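Local coordinates for protein NAD-dependent formate dehydrogenase gamma subunit (PDB 6VW7) that binds one [2Fe-2S] cluster in a thioredoxin-like domain and, with the beta subunit, probably carries electrons between formate oxidation and NAD+ in a cytosolic formate dehydrogenase, at residues 82-88 / 121-127; 92-97 / 134-138; 30-35 / 53-59; 12-16 / 42-46; 100-104 / 148-154. Residues are numbered along the deposited sequence.

How the contacts relate
Contacts 1, 2 and 5 belong to the thioredoxin-like domain that carries the [2Fe-2S] cluster, contacts 3 and 4 to the N-terminal helical part. Contacts 1 and 2 (centres about 13 Å apart) both reach the cluster: C87 of contact 1 and C92 of contact 2 bind the same iron, FE1, and C87 N lies 3.1 Å from A137 O. Contact 5 backs both, its centre about 12 Å from contact 1 and about 10 Å from contact 2; L100 packs on V86 and P136, its side chain about 9 Å from the cluster. Contacts 3 and 4, with centres about 14 Å apart, meet through L35 and I45; the centre of contact 3 is about 37 Å from that of contact 2.

Contact 1 of 5, residues 82-88 / 121-127; sequences HVVQVCR and VTLEPVY. With FES (Fe2/s2 (inorganic) cluster), chain E.
Two parallel strands of the thioredoxin-like sheet, 82-87 and 121-126, run in register from H82 beside V121 to C87 beside V126; CA-CA distances range from 4.7 Å (C87 with V126) to 5.1 Å (V84 with L123). The short strand axes cross at -35°. Six backbone hydrogen bonds form the ladder: T122 N to H82 O (2.7 Å), V84 N to T122 O (2.8 Å), E124 N to V84 O (3.0 Å), V86 N to E124 O (3.0 Å), V126 N to V86 O (3.1 Å) and R88 N to V126 O (2.9 Å). T122, V84, E124, V86 and V126 each use both N and O. On the strand's other side the backbones of Q85 and C87 bond to M139 and A137. A water donates to Q85 OE1 (2.8 Å) and P125 O (2.7 Å). V84, V86, V121 and L123 share the face covered by helices 97-108 and 150-160; V86 CG2 meets L123 CD1 at 3.8 Å. On the other face E124 forms a salt bridge with R75 and accepts from H113 ND1; R88, past the strand, salt-bridges E436 of the beta subunit. At the strand's end C87, chi1 t, ligates the cluster, its SG 2.4 Å from FE1.

Contact 2 of 5, residues 92-97 / 134-138; sequences CQSVGA and CGPAV. With FES (Fe2/s2 (inorganic) cluster), chain E.
C92 lays its sulfur against the turn G135-P136-A137, SG lying 3.9 Å from G135 CA, 3.8 Å from P136 CA and 3.4 Å from A137 N, while its chi1 m rotamer places C92 SG 2.5 Å from FE1, as its ligand. G135 has to be small here: a CB on it would clash with that sulfur. The peptide before P136 is cis, the cis-proline turn of the thioredoxin fold, and it leads into strand 138-140. Across the contact, helix 90-94 ends in a Schellman motif, with A97 N bonded to C92 O (2.8 Å) and G96 N to Q93 O (3.2 Å); G96, at phi 107°, is the C-prime residue and also the N-cap of helix 97-108. V95 points toward the turn, CG2 3.8 Å from P136 CD, and V95 O is 3.3 Å from P136 CG. A137 CB also covers the cluster sulfide S1, at 3.9 Å. The ligand sulfur is thus lined by the aliphatic groups of G135 and P136 and, closest of all, by the peptide nitrogen of A137.

Contact 3 of 5, residues 30-35 / 53-59; sequences ALLPIL and IARALNL
Helices 31-42 and 50-57 face each other in the N-terminal helical bundle, and the contact joins the first turn of one to the last turns of the other. Their segment axes, 31-35 and 53-57, run roughly antiparallel at 144° and approach no closer than 11.7 Å, so long side chains have to span the gap; the nearest CA pair, L31 and L57, is 7.7 Å apart. L57 (chi1 m, chi2 t) is the main projection. It enters the hollow bounded by A30, L31 and I34, with CD1 3.8 Å from L31 CA, and CD2 4.1 Å from A30 CB and 3.8 Å from I34 CD1. One turn earlier, I53 (m, t) fills the space among L31, I34 and L35: its CG2 is 3.4 Å from L31 CD1, its CG1 4.1 Å from I34 CG2 and its CD1 4.0 Å from L35 CD2. L31 (t, p) swings its end between I53 and L59, CD2 lying 4.1 Å from L59 CD1. A Schellman motif ends helix 50-57, with N58 at phi 51°, L59 N to A54 O (2.9 Å) and a weak N58 N to R55 O (3.4 Å); L59 points back toward helix 31-42. V21 of helix 14-24 touches I34 and I53, and V67 of helix 61-70 touches L31, making this the shared core of a four-helix bundle away from the cluster. The meeting surfaces are aliphatic throughout, so cohesion comes from close fit and burial of hydrocarbon.

Contact 4 of 5, residues 12-16 / 42-46; sequences ADATR and QGYIP
A helix N-cap meets a helix C-terminal turn at the surface of the N-terminal helical part: residues 12-16 open helix 14-24, while the loop that follows helix 31-42 supplies the other side. In backbone terms, A12 (psi 137°) and D13 (-95/99) are extended before 14-16 turn helical, and the nearest CA pair is A12 with Q42, 5.2 Å apart. G43, phi 100°, is the first residue beyond helix 31-42, and a side chain at these angles would press on the preceding carbonyl oxygen.

Two hydrogen bonds organise the polar part. D13 is the N-cap (chi1 t), and its OD1 accepts from R16 N at 3.0 Å. Between the segments Q42, folded back with chi1 and chi2 both m, accepts from D13 N through OE1. The same side chain therefore satisfies the amide of the N-cap residue.

The apolar part is small and gathers round A12, the first modelled residue. A12 CB lies 3.7 Å from P46 CG, 3.3 Å from Y44 OH and 3.8 Å from Y44 CZ, with Y44 in a p rotamer. I17 touches both Q42 and P46, continuing the packing along helix 14-24. The tightest approach of the contact is that of D13 N to Q42 OE1, at 2.6 Å with a nearly straight N-H...O angle of 170°.

Contact 5 of 5, residues 100-104 / 148-154; sequences LAEHA and VDARRFD
A histidine ring is used twice here, on its face and at its edge. H103 (chi1 t, chi2 72°) receives A150 CB over its face, 3.6 Å from the ring centroid and only 9° off the normal, a CH-pi contact. At the edge of the ring, near its plane, H103 NE2 donates to D154 OD1 at 2.8 Å. D154 (chi1 m) bends its carboxylate across from the next turn of its helix to meet it.

The segments 100-104 and 150-154 are helical and run in broadly the same direction, with axes crossing at -42° and 10.2 Å apart at closest. L100 lies beside A150 (CA-CA 6.2 Å) and A104 beside F153 (7.4 Å). F153 (chi1 t) points toward the other helix, and A104 CB sits over its ring face, 3.4 Å from CZ. L100 (t, p) reaches across with CD1 3.9 Å from both V148 CG1 and F153 CB. Ahead of the second helix D149 is the N-cap: in the p rotamer, its OD1 accepts from R152 N at 2.8 Å.

Beneath the pair, L100 touches V86 and F153 touches V84 of strand 82-87, while L100 and V148 both meet V138 of strand 138-140. Helices 97-108 and 150-160 thus lie side by side on the central sheet, as a pair of helices packs on one face of the sheet in the thioredoxin-like fold.

Contact 1 of 5, residues 82-88 / 121-127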
# COMPACT_ATOMS: atom_id res chain seq x y z
N HIS A 82 8.47 -5.05 23.11
CA HIS A 82 7.81 -5.31 21.84
C HIS A 82 6.71 -4.28 21.59
O HIS A 82 5.90 -4.02 22.48
CB HIS A 82 7.21 -6.72 21.82
CG HIS A 82 8.20 -7.80 22.09
ND1 HIS A 82 9.12 -8.22 21.15
CD2 HIS A 82 8.43 -8.54 23.19
CE1 HIS A 82 9.87 -9.17 21.66
NE2 HIS A 82 9.47 -9.39 22.91
N VAL A 83 6.69 -3.71 20.39
CA VAL A 83 5.62 -2.83 19.95
C VAL A 83 4.66 -3.68 19.13
O VAL A 83 5.01 -4.16 18.04
CB VAL A 83 6.13 -1.64 19.14
CG1 VAL A 83 4.95 -0.80 18.66
CG2 VAL A 83 7.07 -0.79 19.96
N VAL A 84 3.46 -3.88 19.65
CA VAL A 84 2.41 -4.64 18.98
C VAL A 84 1.46 -3.63 18.36
O VAL A 84 0.81 -2.88 19.09
CB VAL A 84 1.68 -5.57 19.95
CG1 VAL A 84 0.57 -6.32 19.23
CG2 VAL A 84 2.64 -6.53 20.60
N GLN A 85 1.40 -3.57 17.02
CA GLN A 85 0.50 -2.68 16.29
C GLN A 85 -0.73 -3.46 15.85
O GLN A 85 -0.60 -4.49 15.16
CB GLN A 85 1.18 -2.07 15.06
CG GLN A 85 2.45 -1.29 15.38
CD GLN A 85 3.15 -0.83 14.12
OE1 GLN A 85 2.67 0.06 13.43
NE2 GLN A 85 4.30 -1.41 13.83
N VAL A 86 -1.91 -2.98 16.22
CA VAL A 86 -3.19 -3.57 15.84
C VAL A 86 -3.85 -2.65 14.82
O VAL A 86 -4.09 -1.46 15.10
CB VAL A 86 -4.09 -3.77 17.07
CG1 VAL A 86 -5.45 -4.36 16.67
CG2 VAL A 86 -3.38 -4.63 18.12
N CYS A 87 -4.16 -3.18 13.65
CA CYS A 87 -4.79 -2.37 12.62
C CYS A 87 -6.21 -2.00 13.01
O CYS A 87 -6.98 -2.85 13.46
CB CYS A 87 -4.79 -3.07 11.27
SG CYS A 87 -5.54 -1.99 10.01
N ARG A 88 -6.54 -0.72 12.86
CA ARG A 88 -7.84 -0.17 13.21
C ARG A 88 -8.63 0.32 12.01
O ARG A 88 -9.71 0.90 12.18
CB ARG A 88 -7.67 0.98 14.21
CG ARG A 88 -7.22 0.58 15.62
CD ARG A 88 -7.51 1.77 16.54
NE ARG A 88 -8.90 2.21 16.40
CZ ARG A 88 -9.29 3.48 16.40
NH1 ARG A 88 -8.40 4.47 16.54
NH2 ARG A 88 -10.58 3.78 16.25
N VAL A 121 5.24 -5.21 26.47
CA VAL A 121 4.47 -4.91 25.27
C VAL A 121 4.04 -3.45 25.31
O VAL A 121 3.54 -2.97 26.33
CB VAL A 121 3.24 -5.83 25.14
CG1 VAL A 121 2.28 -5.30 24.05
CG2 VAL A 121 3.67 -7.25 24.82
N THR A 122 4.25 -2.75 24.20
CA THR A 122 3.63 -1.45 23.94
C THR A 122 2.56 -1.66 22.88
O THR A 122 2.85 -2.16 21.79
CB THR A 122 4.65 -0.42 23.48
OG1 THR A 122 5.54 -0.10 24.57
CG2 THR A 122 3.96 0.86 23.01
N LEU A 123 1.33 -1.28 23.20
CA LEU A 123 0.18 -1.44 22.31
C LEU A 123 -0.04 -0.15 21.52
O LEU A 123 -0.23 0.92 22.11
CB LEU A 123 -1.06 -1.80 23.12
CG LEU A 123 -2.35 -2.07 22.34
CD1 LEU A 123 -2.16 -3.29 21.47
CD2 LEU A 123 -3.48 -2.27 23.33
N GLU A 124 0.01 -0.24 20.19
CA GLU A 124 -0.15 0.90 19.30
C GLU A 124 -1.19 0.61 18.22
O GLU A 124 -1.27 -0.52 17.73
CB GLU A 124 1.18 1.25 18.61
CG GLU A 124 2.29 1.70 19.54
CD GLU A 124 2.20 3.17 19.91
OE1 GLU A 124 1.23 3.85 19.52
OE2 GLU A 124 3.13 3.66 20.60
N PRO A 125 -1.97 1.61 17.82
CA PRO A 125 -2.81 1.44 16.64
C PRO A 125 -1.98 1.69 15.39
O PRO A 125 -0.98 2.40 15.40
CB PRO A 125 -3.90 2.50 16.82
CG PRO A 125 -3.17 3.63 17.49
CD PRO A 125 -2.06 2.99 18.34
N VAL A 126 -2.39 1.04 14.30
CA VAL A 126 -1.87 1.33 12.98
C VAL A 126 -3.07 1.39 12.04
O VAL A 126 -4.10 0.75 12.30
CB VAL A 126 -0.83 0.28 12.53
CG1 VAL A 126 -1.45 -1.12 12.47
CG2 VAL A 126 -0.18 0.66 11.19
N TYR A 127 -2.96 2.18 10.98
CA TYR A 127 -4.07 2.42 10.06
C TYR A 127 -3.70 1.82 8.70
O TYR A 127 -3.19 2.50 7.80
CB TYR A 127 -4.40 3.93 10.01
CG TYR A 127 -4.85 4.37 11.40
CD1 TYR A 127 -6.14 4.09 11.84
CD2 TYR A 127 -3.96 4.96 12.29
CE1 TYR A 127 -6.54 4.43 13.13
CE2 TYR A 127 -4.36 5.31 13.57
CZ TYR A 127 -5.64 5.04 13.99
OH TYR A 127 -6.02 5.39 15.27
FE1 FES E . -6.06 -3.46 8.19
FE2 FES E . -5.48 -2.82 5.64
S1 FES E . -4.37 -4.23 6.97
S2 FES E . -7.28 -2.24 6.86
O HOH W 1 1.47 2.43 14.28

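Contact 2 of 5, residues 92-97 / 134-138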
# COMPACT_ATOMS: atom_id res chain seq x y z
N CYS A 92 -9.82 -4.23 8.09
CA CYS A 92 -9.76 -5.03 9.31
C CYS A 92 -10.99 -4.84 10.19
O CYS A 92 -11.41 -5.79 10.85
CB CYS A 92 -8.48 -4.72 10.07
SG CYS A 92 -7.08 -5.45 9.20
N GLN A 93 -11.57 -3.63 10.22
CA GLN A 93 -12.83 -3.42 10.92
C GLN A 93 -13.90 -4.38 10.44
O GLN A 93 -14.70 -4.89 11.24
CB GLN A 93 -13.35 -1.99 10.72
CG GLN A 93 -12.64 -0.92 11.49
CD GLN A 93 -13.05 0.45 11.01
OE1 GLN A 93 -14.16 0.63 10.46
NE2 GLN A 93 -12.16 1.42 11.15
N SER A 94 -13.99 -4.57 9.11
CA SER A 94 -15.04 -5.38 8.52
C SER A 94 -14.95 -6.84 8.91
O SER A 94 -15.93 -7.58 8.74
CB SER A 94 -15.02 -5.23 7.00
OG SER A 94 -14.01 -6.02 6.41
N VAL A 95 -13.80 -7.29 9.41
CA VAL A 95 -13.65 -8.67 9.85
C VAL A 95 -13.25 -8.74 11.33
O VAL A 95 -12.65 -9.73 11.76
CB VAL A 95 -12.64 -9.43 8.97
CG1 VAL A 95 -13.23 -9.62 7.57
CG2 VAL A 95 -11.28 -8.69 8.94
N GLY A 96 -13.59 -7.73 12.10
CA GLY A 96 -13.54 -7.81 13.54
C GLY A 96 -12.44 -7.07 14.27
O GLY A 96 -12.16 -7.40 15.44
N ALA A 97 -11.81 -6.07 13.65
CA ALA A 97 -10.71 -5.37 14.31
C ALA A 97 -11.15 -4.69 15.60
O ALA A 97 -10.35 -4.55 16.53
CB ALA A 97 -10.07 -4.34 13.37
N CYS A 134 -6.54 -10.23 4.56
CA CYS A 134 -6.31 -11.32 5.51
C CYS A 134 -6.26 -10.79 6.93
O CYS A 134 -5.48 -11.26 7.76
CB CYS A 134 -5.05 -12.10 5.15
SG CYS A 134 -3.50 -11.18 5.24
N GLY A 135 -7.12 -9.82 7.24
CA GLY A 135 -7.19 -9.27 8.57
C GLY A 135 -8.06 -10.11 9.48
O GLY A 135 -8.57 -11.16 9.08
N PRO A 136 -8.24 -9.67 10.74
CA PRO A 136 -7.59 -8.50 11.34
C PRO A 136 -6.07 -8.68 11.40
O PRO A 136 -5.57 -9.78 11.65
CB PRO A 136 -8.19 -8.44 12.75
CG PRO A 136 -9.48 -9.19 12.65
CD PRO A 136 -9.21 -10.29 11.66
N ALA A 137 -5.35 -7.59 11.12
CA ALA A 137 -3.91 -7.65 10.95
C ALA A 137 -3.21 -7.07 12.18
O ALA A 137 -3.71 -6.12 12.80
CB ALA A 137 -3.49 -6.89 9.69
N VAL A 138 -2.07 -7.66 12.53
CA VAL A 138 -1.23 -7.22 13.63
C VAL A 138 0.22 -7.30 13.17
O VAL A 138 0.61 -8.24 12.46
CB VAL A 138 -1.45 -8.06 14.90
CG1 VAL A 138 -0.40 -7.74 15.97
CG2 VAL A 138 -2.85 -7.82 15.46
FE1 FES E . -6.06 -3.46 8.19
FE2 FES E . -5.48 -2.82 5.64
S1 FES E . -4.37 -4.23 6.97
S2 FES E . -7.28 -2.24 6.86

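Contact 3 of 5, residues 30-35 / 53-59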
# COMPACT_ATOMS: atom_id res chain seq x y z
N ALA A 30 17.45 15.66 4.74
CA ALA A 30 18.04 14.64 5.59
C ALA A 30 17.28 14.39 6.89
O ALA A 30 17.55 13.37 7.53
CB ALA A 30 19.49 15.05 5.94
N LEU A 31 16.36 15.27 7.31
CA LEU A 31 15.84 15.18 8.68
C LEU A 31 15.14 13.84 8.94
O LEU A 31 15.43 13.19 9.95
CB LEU A 31 14.91 16.35 8.99
CG LEU A 31 14.38 16.37 10.43
CD1 LEU A 31 15.50 16.12 11.42
CD2 LEU A 31 13.70 17.71 10.73
N LEU A 32 14.19 13.44 8.08
CA LEU A 32 13.50 12.17 8.31
C LEU A 32 14.42 10.96 8.24
O LEU A 32 14.26 10.05 9.07
CB LEU A 32 12.31 12.00 7.34
CG LEU A 32 10.96 12.41 7.93
CD1 LEU A 32 10.91 13.91 8.07
CD2 LEU A 32 9.74 11.90 7.11
N PRO A 33 15.33 10.82 7.25
CA PRO A 33 16.31 9.70 7.33
C PRO A 33 17.12 9.73 8.62
O PRO A 33 17.45 8.66 9.16
CB PRO A 33 17.19 9.91 6.09
CG PRO A 33 16.20 10.56 5.08
CD PRO A 33 15.39 11.50 5.94
N ILE A 34 17.47 10.92 9.11
CA ILE A 34 18.22 11.00 10.36
C ILE A 34 17.36 10.50 11.52
O ILE A 34 17.80 9.69 12.34
CB ILE A 34 18.71 12.44 10.60
CG1 ILE A 34 19.86 12.77 9.67
CG2 ILE A 34 19.09 12.65 12.07
CD1 ILE A 34 20.32 14.23 9.74
N LEU A 35 16.11 10.98 11.59
CA LEU A 35 15.23 10.57 12.69
C LEU A 35 14.97 9.07 12.66
O LEU A 35 14.93 8.43 13.71
CB LEU A 35 13.91 11.36 12.63
CG LEU A 35 14.00 12.86 12.90
CD1 LEU A 35 12.63 13.57 12.69
CD2 LEU A 35 14.50 13.12 14.30
N ILE A 53 20.96 17.63 15.86
CA ILE A 53 20.34 17.61 14.54
C ILE A 53 20.19 19.03 14.02
O ILE A 53 20.60 19.34 12.89
CB ILE A 53 18.98 16.89 14.61
CG1 ILE A 53 19.17 15.43 15.03
CG2 ILE A 53 18.21 17.04 13.28
CD1 ILE A 53 17.91 14.82 15.63
N ALA A 54 19.65 19.93 14.85
CA ALA A 54 19.37 21.30 14.42
C ALA A 54 20.63 21.98 13.90
O ALA A 54 20.62 22.56 12.80
CB ALA A 54 18.77 22.10 15.58
N ARG A 55 21.73 21.90 14.66
CA ARG A 55 22.97 22.53 14.25
C ARG A 55 23.47 21.97 12.92
O ARG A 55 23.93 22.72 12.05
CB ARG A 55 24.04 22.37 15.34
CG ARG A 55 25.43 22.75 14.91
CD ARG A 55 26.33 23.01 16.12
NE ARG A 55 27.74 23.05 15.75
CZ ARG A 55 28.69 23.64 16.47
NH1 ARG A 55 28.38 24.26 17.60
NH2 ARG A 55 29.95 23.62 16.05
N ALA A 56 23.45 20.65 12.76
CA ALA A 56 24.03 20.06 11.56
C ALA A 56 23.22 20.40 10.30
O ALA A 56 23.80 20.55 9.22
CB ALA A 56 24.14 18.55 11.71
N LEU A 57 21.90 20.51 10.41
CA LEU A 57 21.04 20.81 9.27
C LEU A 57 20.72 22.29 9.12
O LEU A 57 19.90 22.66 8.26
CB LEU A 57 19.74 20.01 9.37
CG LEU A 57 19.88 18.48 9.55
CD1 LEU A 57 18.50 17.83 9.39
CD2 LEU A 57 20.88 17.86 8.59
N ASN A 58 21.32 23.15 9.94
CA ASN A 58 21.01 24.58 9.96
C ASN A 58 19.50 24.80 10.07
O ASN A 58 18.90 25.58 9.32
CB ASN A 58 21.60 25.29 8.73
CG ASN A 58 21.55 26.82 8.85
OD1 ASN A 58 21.57 27.38 9.95
ND2 ASN A 58 21.48 27.50 7.71
N LEU A 59 18.89 24.09 11.00
CA LEU A 59 17.47 24.24 11.32
C LEU A 59 17.35 24.72 12.76
O LEU A 59 18.28 24.58 13.56
CB LEU A 59 16.72 22.91 11.15
CG LEU A 59 16.67 22.27 9.76
CD1 LEU A 59 16.01 20.92 9.83
CD2 LEU A 59 15.90 23.18 8.80

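Contact 4 of 5, residues 12-16 / 42-46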
# COMPACT_ATOMS: atom_id res chain seq x y z
N ALA A 12 20.40 5.46 25.32
CA ALA A 12 20.66 6.04 24.01
C ALA A 12 22.10 6.54 23.94
O ALA A 12 22.60 7.15 24.89
CB ALA A 12 19.68 7.16 23.70
N ASP A 13 22.76 6.28 22.82
CA ASP A 13 24.19 6.53 22.64
C ASP A 13 24.37 7.89 21.98
O ASP A 13 24.26 8.01 20.75
CB ASP A 13 24.82 5.41 21.82
CG ASP A 13 26.33 5.47 21.80
OD1 ASP A 13 26.91 6.58 21.84
OD2 ASP A 13 26.94 4.39 21.75
N ALA A 14 24.67 8.90 22.79
CA ALA A 14 24.80 10.26 22.29
C ALA A 14 25.91 10.36 21.24
O ALA A 14 25.74 11.05 20.24
CB ALA A 14 25.07 11.22 23.45
N THR A 15 27.04 9.67 21.45
CA THR A 15 28.13 9.75 20.47
C THR A 15 27.71 9.15 19.13
O THR A 15 27.99 9.73 18.08
CB THR A 15 29.40 9.05 21.00
OG1 THR A 15 29.73 9.52 22.31
CG2 THR A 15 30.57 9.33 20.09
N ARG A 16 27.05 8.00 19.15
CA ARG A 16 26.58 7.41 17.90
C ARG A 16 25.55 8.31 17.22
O ARG A 16 25.53 8.39 15.99
CB ARG A 16 26.02 6.01 18.15
CG ARG A 16 27.12 4.96 18.43
CD ARG A 16 26.93 3.66 17.62
NE ARG A 16 25.98 3.85 16.51
CZ ARG A 16 25.63 2.90 15.65
NH1 ARG A 16 26.17 1.68 15.74
NH2 ARG A 16 24.77 3.17 14.68
N GLN A 42 18.59 3.47 18.40
CA GLN A 42 18.51 3.77 19.82
C GLN A 42 17.16 3.43 20.43
O GLN A 42 17.06 3.36 21.66
CB GLN A 42 18.80 5.26 20.06
CG GLN A 42 19.97 5.78 19.24
CD GLN A 42 21.26 5.11 19.63
OE1 GLN A 42 21.59 5.02 20.81
NE2 GLN A 42 22.02 4.62 18.64
N GLY A 43 16.13 3.25 19.62
CA GLY A 43 14.80 2.94 20.08
C GLY A 43 13.85 4.12 20.13
O GLY A 43 12.64 3.92 20.15
N TYR A 44 14.38 5.34 20.11
CA TYR A 44 13.58 6.56 20.22
C TYR A 44 14.48 7.73 19.84
O TYR A 44 15.68 7.56 19.63
CB TYR A 44 13.02 6.75 21.64
CG TYR A 44 14.09 6.90 22.72
CD1 TYR A 44 14.88 5.82 23.11
CD2 TYR A 44 14.31 8.13 23.34
CE1 TYR A 44 15.87 5.96 24.10
CE2 TYR A 44 15.28 8.27 24.33
CZ TYR A 44 16.06 7.18 24.70
OH TYR A 44 17.03 7.32 25.67
N ILE A 45 13.89 8.92 19.76
CA ILE A 45 14.70 10.10 19.50
C ILE A 45 14.78 10.89 20.81
O ILE A 45 13.79 11.52 21.21
CB ILE A 45 14.11 10.96 18.38
CG1 ILE A 45 14.11 10.17 17.06
CG2 ILE A 45 14.89 12.27 18.23
CD1 ILE A 45 12.75 9.97 16.54
N PRO A 46 15.93 10.89 21.49
CA PRO A 46 16.02 11.60 22.77
C PRO A 46 15.98 13.10 22.54
O PRO A 46 16.47 13.60 21.53
CB PRO A 46 17.38 11.17 23.34
CG PRO A 46 17.94 10.16 22.36
CD PRO A 46 17.22 10.31 21.08

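Contact 5 of 5, residues 100-104 / 148-154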
# COMPACT_ATOMS: atom_id res chain seq x y z
N LEU A 100 -11.16 -7.15 18.47
CA LEU A 100 -9.78 -7.52 18.76
C LEU A 100 -9.08 -6.43 19.57
O LEU A 100 -8.33 -6.74 20.50
CB LEU A 100 -9.03 -7.78 17.45
CG LEU A 100 -7.53 -8.05 17.59
CD1 LEU A 100 -7.23 -9.33 18.37
CD2 LEU A 100 -6.86 -8.09 16.21
N ALA A 101 -9.33 -5.16 19.23
CA ALA A 101 -8.72 -4.05 19.97
C ALA A 101 -9.24 -4.00 21.40
O ALA A 101 -8.48 -3.69 22.33
CB ALA A 101 -8.99 -2.73 19.25
N GLU A 102 -10.53 -4.28 21.61
CA GLU A 102 -11.05 -4.33 22.97
C GLU A 102 -10.43 -5.47 23.74
O GLU A 102 -10.05 -5.31 24.91
CB GLU A 102 -12.57 -4.49 22.94
CG GLU A 102 -13.33 -3.35 22.31
CD GLU A 102 -14.73 -3.76 21.89
OE1 GLU A 102 -15.37 -3.02 21.11
OE2 GLU A 102 -15.18 -4.84 22.34
N HIS A 103 -10.31 -6.64 23.11
CA HIS A 103 -9.70 -7.78 23.78
C HIS A 103 -8.24 -7.51 24.12
O HIS A 103 -7.77 -7.84 25.22
CB HIS A 103 -9.80 -9.04 22.93
CG HIS A 103 -9.01 -10.18 23.49
ND1 HIS A 103 -9.39 -10.87 24.62
CD2 HIS A 103 -7.83 -10.73 23.10
CE1 HIS A 103 -8.49 -11.80 24.89
NE2 HIS A 103 -7.54 -11.74 23.99
N ALA A 104 -7.50 -6.93 23.17
CA ALA A 104 -6.07 -6.70 23.39
C ALA A 104 -5.84 -5.85 24.63
O ALA A 104 -4.92 -6.12 25.41
CB ALA A 104 -5.45 -6.04 22.16
N VAL A 148 -6.29 -12.44 12.84
CA VAL A 148 -6.01 -12.46 14.27
C VAL A 148 -7.32 -12.34 15.05
O VAL A 148 -8.04 -11.35 14.93
CB VAL A 148 -5.04 -11.34 14.66
CG1 VAL A 148 -4.76 -11.39 16.17
CG2 VAL A 148 -3.75 -11.45 13.86
N ASP A 149 -7.62 -13.35 15.85
CA ASP A 149 -8.72 -13.31 16.80
C ASP A 149 -8.15 -13.33 18.22
O ASP A 149 -6.93 -13.27 18.42
CB ASP A 149 -9.68 -14.46 16.53
CG ASP A 149 -9.04 -15.83 16.72
OD1 ASP A 149 -7.86 -15.91 17.15
OD2 ASP A 149 -9.72 -16.83 16.41
N ALA A 150 -9.04 -13.40 19.21
CA ALA A 150 -8.60 -13.32 20.60
C ALA A 150 -7.64 -14.45 20.95
O ALA A 150 -6.63 -14.23 21.63
CB ALA A 150 -9.82 -13.34 21.53
N ARG A 151 -7.93 -15.67 20.47
CA ARG A 151 -7.03 -16.78 20.75
C ARG A 151 -5.65 -16.54 20.14
O ARG A 151 -4.63 -16.61 20.84
CB ARG A 151 -7.63 -18.09 20.23
N ARG A 152 -5.60 -16.22 18.84
CA ARG A 152 -4.29 -16.04 18.20
C ARG A 152 -3.54 -14.86 18.80
O ARG A 152 -2.30 -14.91 18.89
CB ARG A 152 -4.45 -15.85 16.69
CG ARG A 152 -4.98 -17.10 15.97
CD ARG A 152 -4.86 -16.97 14.45
NE ARG A 152 -6.16 -17.13 13.80
CZ ARG A 152 -6.46 -18.11 12.95
NH1 ARG A 152 -5.56 -19.02 12.63
NH2 ARG A 152 -7.67 -18.17 12.40
N PHE A 153 -4.24 -13.80 19.20
CA PHE A 153 -3.57 -12.68 19.86
C PHE A 153 -2.88 -13.13 21.14
O PHE A 153 -1.68 -12.89 21.32
CB PHE A 153 -4.56 -11.56 20.16
CG PHE A 153 -3.91 -10.32 20.72
CD1 PHE A 153 -3.37 -9.35 19.89
CD2 PHE A 153 -3.83 -10.13 22.10
CE1 PHE A 153 -2.76 -8.22 20.41
CE2 PHE A 153 -3.22 -8.99 22.62
CZ PHE A 153 -2.69 -8.04 21.78
N ASP A 154 -3.61 -13.80 22.03
CA ASP A 154 -3.01 -14.27 23.27
C ASP A 154 -1.83 -15.20 23.00
O ASP A 154 -0.82 -15.16 23.70
CB ASP A 154 -4.04 -14.98 24.14
CG ASP A 154 -5.15 -14.06 24.60
OD1 ASP A 154 -5.02 -12.83 24.41
OD2 ASP A 154 -6.15 -14.56 25.17